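Local coordinates for phage-like element PBSX protein XepA (Bacillus subtilis, PDB 6IA5), which is of unknown function, does not seem to take part in host cell lysis, and assembles as a pentamer, at residues E[71-76]-E[136-141]; E[80-85]-E[97-102]; E[209-214]-E[265-270]. One frame throughout, in Å; residues are numbered along the deposited sequence.

Contacts 1 and 2 belong to one beta sandwich near the N-terminal end; contact 3 lies in a separate beta domain near the C-terminus. Contact 1 pairs strands 69-76 and 133-140 in one four-stranded antiparallel sheet. Contact 2 pairs strands 80-87 and 94-101 in the facing sheet, and along the chain it is nested inside the loop that contact 1 closes. Their centres are about 11 Å apart, and A74 meets V101 between the sheets. Contact 3 comes later in sequence, with its centre about 78 Å from that of contact 1 and about 74 Å from that of contact 2. The chain is therefore elongated, with two beta domains set far apart.

Contact 1: residues E[71-76]-E[136-141]; sequences KGWAYA and YQSVGA
W73, Y136 and S138 carry this contact, all on the same face of an antiparallel sheet. The W73 side chain turns so that CG sits beside the backbone N (chi1 -66°). This swings the six-membered part of the indole across to the neighbouring strand. There W73 CZ3 lies 3.2 Å from S138 OG, which approaches the ring obliquely. S138 CB follows at 3.7 Å from W73 CZ3. S138 N lies at the ring edge, in plane, while K71 CG sits over one face. The S138 hydroxyl hydrogen-bonds V39 O; its contact with the indole is packing. Of the Y136 side chain, CB comes nearest the indole, 4.3 Å from W73 CE3, and the phenol leads away. The backbone fixes this placement. W73 and Y136 form a hydrogen-bonded pair, with Y136 N to W73 O at 2.9 Å and nearly straight (174°). W73 N donates back to a lone pair of Y136 O at 3.0 Å. K71 and S138 form the next such pair, also with two bonds. Between them, G72 faces Q137 in a non-hydrogen-bonded pair. L66 and G63 of a second subunit pack on W73 and Y136. On the reverse face, A74, Q137 and V139 touch strand 118-125 of the facing sheet. This is the central strand pair of a four-stranded antiparallel sheet in a beta sandwich.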
loop_
_atom_site.group_PDB
_atom_site.type_symbol
_atom_site.label_atom_id
_atom_site.label_comp_id
_atom_site.label_asym_id
_atom_site.label_seq_id
_atom_site.Cartn_x
_atom_site.Cartn_y
_atom_site.Cartn_z
ATOM N N LYS E 71 26.582 -0.188 -11.689
ATOM C CA LYS E 71 25.869 0.557 -12.710
ATOM C C LYS E 71 26.901 1.145 -13.659
ATOM O O LYS E 71 27.989 1.526 -13.221
ATOM C CB LYS E 71 25.017 1.663 -12.080
ATOM C CG LYS E 71 24.147 2.432 -13.063
ATOM C CD LYS E 71 23.182 3.375 -12.370
ATOM C CE LYS E 71 22.260 4.041 -13.375
ATOM N NZ LYS E 71 21.356 4.977 -12.711
ATOM N N GLY E 72 26.535 1.245 -14.946
ATOM C CA GLY E 72 27.466 1.740 -15.949
ATOM C C GLY E 72 26.891 2.866 -16.803
ATOM O O GLY E 72 25.672 2.962 -16.982
ATOM N N TRP E 73 27.796 3.709 -17.329
ATOM C CA TRP E 73 27.465 4.728 -18.314
ATOM C C TRP E 73 28.484 4.645 -19.444
ATOM O O TRP E 73 29.680 4.579 -19.183
ATOM C CB TRP E 73 27.535 6.120 -17.707
ATOM C CG TRP E 73 26.505 6.397 -16.653
ATOM C CD1 TRP E 73 25.333 7.080 -16.803
ATOM C CD2 TRP E 73 26.568 5.983 -15.279
ATOM N NE1 TRP E 73 24.670 7.141 -15.603
ATOM C CE2 TRP E 73 25.402 6.475 -14.652
ATOM C CE3 TRP E 73 27.505 5.272 -14.520
ATOM C CZ2 TRP E 73 25.137 6.264 -13.299
ATOM C CZ3 TRP E 73 27.248 5.073 -13.181
ATOM C CH2 TRP E 73 26.080 5.566 -12.580
ATOM N N ALA E 74 27.990 4.691 -20.685
ATOM C CA ALA E 74 28.837 4.642 -21.863
ATOM C C ALA E 74 28.488 5.813 -22.782
ATOM O O ALA E 74 27.317 6.142 -22.977
ATOM C CB ALA E 74 28.642 3.337 -22.583
ATOM N N TYR E 75 29.537 6.445 -23.315
ATOM C CA TYR E 75 29.367 7.457 -24.339
ATOM C C TYR E 75 30.408 7.200 -25.425
ATOM O O TYR E 75 31.593 7.095 -25.125
ATOM C CB TYR E 75 29.565 8.845 -23.733
ATOM C CG TYR E 75 29.316 9.953 -24.719
ATOM C CD1 TYR E 75 30.312 10.402 -25.578
ATOM C CD2 TYR E 75 28.060 10.523 -24.821
ATOM C CE1 TYR E 75 30.059 11.416 -26.493
ATOM C CE2 TYR E 75 27.784 11.546 -25.717
ATOM C CZ TYR E 75 28.791 11.988 -26.559
ATOM O OH TYR E 75 28.489 13.001 -27.432
ATOM N N ALA E 76 29.955 7.094 -26.677
ATOM C CA ALA E 76 30.833 6.905 -27.825
ATOM C C ALA E 76 30.239 7.602 -29.047
ATOM O O ALA E 76 29.020 7.779 -29.146
ATOM C CB ALA E 76 31.032 5.419 -28.101
ATOM N N TYR E 136 32.110 4.543 -17.691
ATOM C CA TYR E 136 32.142 4.800 -16.250
ATOM C C TYR E 136 31.420 3.691 -15.495
ATOM O O TYR E 136 30.408 3.162 -15.972
ATOM C CB TYR E 136 31.465 6.141 -15.911
ATOM C CG TYR E 136 32.350 7.341 -16.154
ATOM C CD1 TYR E 136 32.520 7.869 -17.431
ATOM C CD2 TYR E 136 33.070 7.912 -15.118
ATOM C CE1 TYR E 136 33.342 8.967 -17.659
ATOM C CE2 TYR E 136 33.896 9.014 -15.320
ATOM C CZ TYR E 136 34.046 9.522 -16.597
ATOM O OH TYR E 136 34.854 10.601 -16.779
ATOM N N GLN E 137 31.920 3.407 -14.287
ATOM C CA GLN E 137 31.372 2.348 -13.456
ATOM C C GLN E 137 31.181 2.851 -12.024
ATOM O O GLN E 137 32.127 3.369 -11.429
ATOM C CB GLN E 137 32.323 1.157 -13.466
ATOM C CG GLN E 137 31.805 -0.045 -12.674
ATOM C CD GLN E 137 32.739 -1.220 -12.843
ATOM O OE1 GLN E 137 33.809 -1.281 -12.214
ATOM N NE2 GLN E 137 32.359 -2.150 -13.718
ATOM N N SER E 138 29.953 2.688 -11.496
ATOM C CA SER E 138 29.654 2.946 -10.091
ATOM C C SER E 138 29.309 1.618 -9.417
ATOM O O SER E 138 28.720 0.739 -10.046
ATOM C CB SER E 138 28.514 3.928 -9.918
ATOM O OG SER E 138 28.860 5.216 -10.418
ATOM N N VAL E 139 29.691 1.500 -8.142
ATOM C CA VAL E 139 29.360 0.347 -7.315
ATOM C C VAL E 139 28.721 0.853 -6.025
ATOM O O VAL E 139 28.945 1.996 -5.627
ATOM C CB VAL E 139 30.599 -0.516 -7.013
ATOM C CG1 VAL E 139 31.137 -1.197 -8.279
ATOM C CG2 VAL E 139 31.690 0.276 -6.297
ATOM N N GLY E 140 27.916 -0.003 -5.385
ATOM C CA GLY E 140 27.354 0.306 -4.079
ATOM C C GLY E 140 27.520 -0.881 -3.146
ATOM O O GLY E 140 28.066 -1.916 -3.543
ATOM N N ALA E 141 27.045 -0.716 -1.910
ATOM C CA ALA E 141 27.220 -1.704 -0.866
ATOM C C ALA E 141 26.260 -1.376 0.277
ATOM O O ALA E 141 25.911 -0.204 0.464
ATOM C CB ALA E 141 28.644 -1.617 -0.378
#

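Contact 2: residues E[80-85]-E[97-102]; sequences GTLFIE and AAVNVA
A beta hairpin made of strands 80-87 and 94-101 holds this contact, with 94-101 as the outermost strand of its sheet within the chain. Six backbone hydrogen bonds join the strands through three hydrogen-bonded pairs: G80 with V101, L82 with V99, and I84 with A97. The middle pair is the most regular. L82 N to V99 O and its return bond from V99 N to L82 O are both 2.9 Å and run nearly along the C=O axes. At the far end the return bond from A97 N to I84 O lengthens to 3.2 Å. The face bearing L82, I84, V99 and V101 is apolar. In the conformer given, V99 CG2, in the crowded position between backbone N and carbonyl carbon, rests 3.8 Å from L82 CB. V101 CG2 reaches the same L82 CB at 4.3 Å. L82, I84 and V101 here pack against the facing sheet, I84 on V70 and V112. The other face carries T81, F83, A98 and N100. F83 CG lies beside its backbone N (chi1 -63°), so that ring atom F83 CD1 comes 3.6 Å from A98 CB, obliquely. R122 makes a cation-pi contact with F83. T81 and N100 lie side by side and point the same way. This is an antiparallel beta hairpin at the border of a beta-sandwich sheet, with 94-101 as the edge strand within the chain.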
loop_
_atom_site.group_PDB
_atom_site.type_symbol
_atom_site.label_atom_id
_atom_site.label_comp_id
_atom_site.label_asym_id
_atom_site.label_seq_id
_atom_site.Cartn_x
_atom_site.Cartn_y
_atom_site.Cartn_z
ATOM N N GLY E 80 27.547 0.869 -30.236
ATOM C CA GLY E 80 28.142 -0.321 -29.650
ATOM C C GLY E 80 27.169 -0.947 -28.660
ATOM O O GLY E 80 26.002 -0.563 -28.620
ATOM N N THR E 81 27.667 -1.904 -27.867
ATOM C CA THR E 81 26.855 -2.593 -26.876
ATOM C C THR E 81 27.658 -2.739 -25.593
ATOM O O THR E 81 28.811 -3.157 -25.638
ATOM C CB THR E 81 26.442 -3.983 -27.366
ATOM O OG1 THR E 81 25.905 -3.788 -28.671
ATOM C CG2 THR E 81 25.368 -4.623 -26.513
ATOM N N LEU E 82 27.035 -2.366 -24.462
ATOM C CA LEU E 82 27.641 -2.575 -23.149
ATOM C C LEU E 82 27.001 -3.788 -22.467
ATOM O O LEU E 82 25.783 -3.902 -22.419
ATOM C CB LEU E 82 27.459 -1.305 -22.304
ATOM C CG LEU E 82 27.898 -1.427 -20.839
ATOM C CD1 LEU E 82 29.391 -1.743 -20.762
ATOM C CD2 LEU E 82 27.563 -0.151 -20.078
ATOM N N PHE E 83 27.844 -4.681 -21.947
ATOM C CA PHE E 83 27.413 -5.861 -21.213
ATOM C C PHE E 83 27.917 -5.753 -19.780
ATOM O O PHE E 83 29.064 -5.377 -19.552
ATOM C CB PHE E 83 28.031 -7.136 -21.819
ATOM C CG PHE E 83 27.601 -7.400 -23.243
ATOM C CD1 PHE E 83 26.383 -7.999 -23.529
ATOM C CD2 PHE E 83 28.398 -6.996 -24.308
ATOM C CE1 PHE E 83 25.970 -8.183 -24.842
ATOM C CE2 PHE E 83 27.996 -7.210 -25.618
ATOM C CZ PHE E 83 26.781 -7.808 -25.881
ATOM N N ILE E 84 27.047 -6.102 -18.827
ATOM C CA ILE E 84 27.450 -6.301 -17.448
ATOM C C ILE E 84 27.425 -7.800 -17.211
ATOM O O ILE E 84 26.402 -8.446 -17.447
ATOM C CB ILE E 84 26.532 -5.564 -16.441
ATOM C CG1 ILE E 84 26.519 -4.050 -16.684
ATOM C CG2 ILE E 84 26.954 -5.903 -15.010
ATOM C CD1 ILE E 84 25.648 -3.273 -15.673
ATOM N N GLU E 85 28.549 -8.342 -16.728
ATOM C CA GLU E 85 28.666 -9.791 -16.669
ATOM C C GLU E 85 29.197 -10.228 -15.309
ATOM O O GLU E 85 29.847 -9.454 -14.605
ATOM C CB GLU E 85 29.580 -10.259 -17.803
ATOM C CG GLU E 85 29.154 -9.678 -19.138
ATOM C CD GLU E 85 29.788 -10.336 -20.345
ATOM O OE1 GLU E 85 31.042 -10.328 -20.414
ATOM O OE2 GLU E 85 29.048 -10.875 -21.174
ATOM N N ALA E 97 23.275 -8.168 -17.884
ATOM C CA ALA E 97 22.551 -7.083 -18.527
ATOM C C ALA E 97 23.285 -6.681 -19.792
ATOM O O ALA E 97 24.500 -6.839 -19.863
ATOM C CB ALA E 97 22.387 -5.892 -17.595
ATOM N N ALA E 98 22.526 -6.126 -20.740
ATOM C CA ALA E 98 23.101 -5.681 -22.003
ATOM C C ALA E 98 22.295 -4.484 -22.486
ATOM O O ALA E 98 21.060 -4.518 -22.461
ATOM C CB ALA E 98 23.037 -6.818 -23.007
ATOM N N VAL E 99 22.995 -3.414 -22.889
ATOM C CA VAL E 99 22.319 -2.228 -23.374
ATOM C C VAL E 99 22.984 -1.788 -24.675
ATOM O O VAL E 99 24.211 -1.740 -24.761
ATOM C CB VAL E 99 22.308 -1.095 -22.325
ATOM C CG1 VAL E 99 21.437 -1.431 -21.125
ATOM C CG2 VAL E 99 23.710 -0.662 -21.893
ATOM N N ASN E 100 22.145 -1.473 -25.671
ATOM C CA ASN E 100 22.611 -0.846 -26.899
ATOM C C ASN E 100 23.008 0.596 -26.625
ATOM O O ASN E 100 22.299 1.318 -25.957
ATOM C CB ASN E 100 21.602 -0.971 -28.043
ATOM C CG ASN E 100 21.420 -2.426 -28.423
ATOM O OD1 ASN E 100 20.315 -2.943 -28.309
ATOM N ND2 ASN E 100 22.498 -3.109 -28.807
ATOM N N VAL E 101 24.159 1.001 -27.155
ATOM C CA VAL E 101 24.633 2.359 -26.993
ATOM C C VAL E 101 24.591 3.018 -28.376
ATOM O O VAL E 101 25.369 2.637 -29.254
ATOM C CB VAL E 101 26.047 2.346 -26.390
ATOM C CG1 VAL E 101 26.641 3.739 -26.278
ATOM C CG2 VAL E 101 26.073 1.628 -25.052
ATOM N N ALA E 102 23.674 3.985 -28.563
ATOM C CA ALA E 102 23.563 4.727 -29.811
ATOM C C ALA E 102 24.715 5.721 -29.928
ATOM O O ALA E 102 25.296 6.119 -28.917
ATOM C CB ALA E 102 22.225 5.403 -29.912
#

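Contact 3: residues E[209-214]-E[265-270]; sequences AEMSEV and SITGGT
Two carboxylates are the flat side-chain groups here. The E210 carboxylate has G268 O over one face, 3.7 Å from E210 CD and nearly centred. G268 CA lies over the same face, 3.8 Å from OE1 of E210. E213 OE1 accepts a hydrogen bond from a water at 2.6 Å. That water also bonds S265 OG, so it bridges two side chains on one face of the sheet. S265 N, by contrast, is buried with no partner in the model. M211 and T267 lie side by side on that face. Their closest atoms are M211 CB and T267 OG1, at 3.4 Å. On the S212/I266 face, I266 CG1 reaches A209 CB of the adjoining loop at 3.7 Å, and L271 packs on S212 and I266. T267 N to M211 O and E213 N to S265 O are hydrogen bonds with the donor above the carbonyl plane. T267 O accepts from M211 N at 3.2 Å and also, weakly, from E210 N. E210 N has a second weak bond to G268 O. Beyond this, A209 N donates to T270 O at 2.9 Å. G268 takes positive phi (80°). A CB there would run into E210 OE1, and one at G269 into A209 N. E210 and M211 both facing T267 make a classic beta bulge, at the end of an antiparallel strand pair in the C-terminal beta domain.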
loop_
_atom_site.group_PDB
_atom_site.type_symbol
_atom_site.label_atom_id
_atom_site.label_comp_id
_atom_site.label_asym_id
_atom_site.label_seq_id
_atom_site.Cartn_x
_atom_site.Cartn_y
_atom_site.Cartn_z
ATOM N N ALA E 209 -27.231 -47.523 -7.450
ATOM C CA ALA E 209 -28.355 -47.930 -6.617
ATOM C C ALA E 209 -29.628 -48.001 -7.456
ATOM O O ALA E 209 -29.924 -47.092 -8.228
ATOM C CB ALA E 209 -28.526 -46.986 -5.454
ATOM N N GLU E 210 -30.383 -49.095 -7.304
ATOM C CA GLU E 210 -31.614 -49.254 -8.072
ATOM C C GLU E 210 -32.752 -48.490 -7.407
ATOM O O GLU E 210 -33.728 -48.114 -8.053
ATOM C CB GLU E 210 -31.986 -50.732 -8.225
ATOM C CG GLU E 210 -31.195 -51.412 -9.330
ATOM C CD GLU E 210 -30.970 -52.904 -9.156
ATOM O OE1 GLU E 210 -31.580 -53.492 -8.226
ATOM O OE2 GLU E 210 -30.181 -53.467 -9.954
ATOM N N MET E 211 -32.649 -48.335 -6.088
ATOM C CA MET E 211 -33.619 -47.603 -5.293
ATOM C C MET E 211 -32.818 -46.823 -4.255
ATOM O O MET E 211 -31.862 -47.357 -3.698
ATOM C CB MET E 211 -34.554 -48.606 -4.602
ATOM C CG MET E 211 -35.213 -48.112 -3.363
ATOM S SD MET E 211 -36.830 -47.517 -3.802
ATOM C CE MET E 211 -36.934 -46.113 -2.685
ATOM N N SER E 212 -33.173 -45.551 -4.068
ATOM C CA SER E 212 -32.544 -44.707 -3.065
ATOM C C SER E 212 -33.449 -43.514 -2.780
ATOM O O SER E 212 -34.240 -43.097 -3.634
ATOM C CB SER E 212 -31.156 -44.260 -3.445
ATOM O OG SER E 212 -31.178 -43.580 -4.690
ATOM N N GLU E 213 -33.355 -43.010 -1.549
ATOM C CA GLU E 213 -34.007 -41.764 -1.195
ATOM C C GLU E 213 -33.007 -40.866 -0.467
ATOM O O GLU E 213 -32.396 -41.276 0.523
ATOM C CB GLU E 213 -35.252 -42.023 -0.351
ATOM C CG GLU E 213 -35.955 -40.717 0.025
ATOM C CD GLU E 213 -37.378 -40.883 0.533
ATOM O OE1 GLU E 213 -37.575 -41.827 1.320
ATOM O OE2 GLU E 213 -38.290 -40.091 0.129
ATOM N N VAL E 214 -32.867 -39.633 -0.978
ATOM C CA VAL E 214 -32.029 -38.624 -0.350
ATOM C C VAL E 214 -32.928 -37.521 0.192
ATOM O O VAL E 214 -33.784 -37.019 -0.526
ATOM C CB VAL E 214 -30.992 -38.057 -1.330
ATOM C CG1 VAL E 214 -30.093 -37.014 -0.664
ATOM C CG2 VAL E 214 -30.174 -39.169 -1.970
ATOM N N SER E 265 -32.734 -44.305 2.493
ATOM C CA SER E 265 -32.747 -45.710 2.136
ATOM C C SER E 265 -32.015 -45.899 0.813
ATOM O O SER E 265 -31.913 -44.975 0.009
ATOM C CB SER E 265 -34.144 -46.236 2.071
ATOM O OG SER E 265 -34.837 -45.613 1.009
ATOM N N ILE E 266 -31.512 -47.121 0.620
ATOM C CA ILE E 266 -30.797 -47.513 -0.578
ATOM C C ILE E 266 -30.847 -49.044 -0.690
ATOM O O ILE E 266 -30.685 -49.728 0.323
ATOM C CB ILE E 266 -29.366 -46.958 -0.513
ATOM C CG1 ILE E 266 -28.521 -47.327 -1.732
ATOM C CG2 ILE E 266 -28.679 -47.328 0.780
ATOM C CD1 ILE E 266 -27.195 -46.635 -1.761
ATOM N N THR E 267 -31.117 -49.557 -1.900
ATOM C CA THR E 267 -30.931 -50.964 -2.208
ATOM C C THR E 267 -30.420 -51.110 -3.638
ATOM O O THR E 267 -30.704 -50.291 -4.524
ATOM C CB THR E 267 -32.230 -51.785 -2.067
ATOM O OG1 THR E 267 -33.275 -51.251 -2.884
ATOM C CG2 THR E 267 -32.719 -51.924 -0.644
ATOM N N GLY E 268 -29.665 -52.197 -3.857
ATOM C CA GLY E 268 -29.356 -52.673 -5.198
ATOM C C GLY E 268 -28.221 -51.890 -5.853
ATOM O O GLY E 268 -28.253 -51.640 -7.044
ATOM N N GLY E 269 -27.209 -51.512 -5.074
ATOM C CA GLY E 269 -26.104 -50.737 -5.617
ATOM C C GLY E 269 -25.656 -49.651 -4.645
ATOM O O GLY E 269 -26.026 -49.667 -3.475
ATOM N N THR E 270 -24.849 -48.716 -5.144
ATOM C CA THR E 270 -24.305 -47.672 -4.293
ATOM C C THR E 270 -24.702 -46.295 -4.846
ATOM O O THR E 270 -25.197 -46.170 -5.976
ATOM C CB THR E 270 -22.790 -47.835 -4.139
ATOM O OG1 THR E 270 -22.286 -47.720 -5.466
ATOM C CG2 THR E 270 -22.376 -49.163 -3.534
HETATM O O HOH W 1 -36.939 -44.325 1.480
#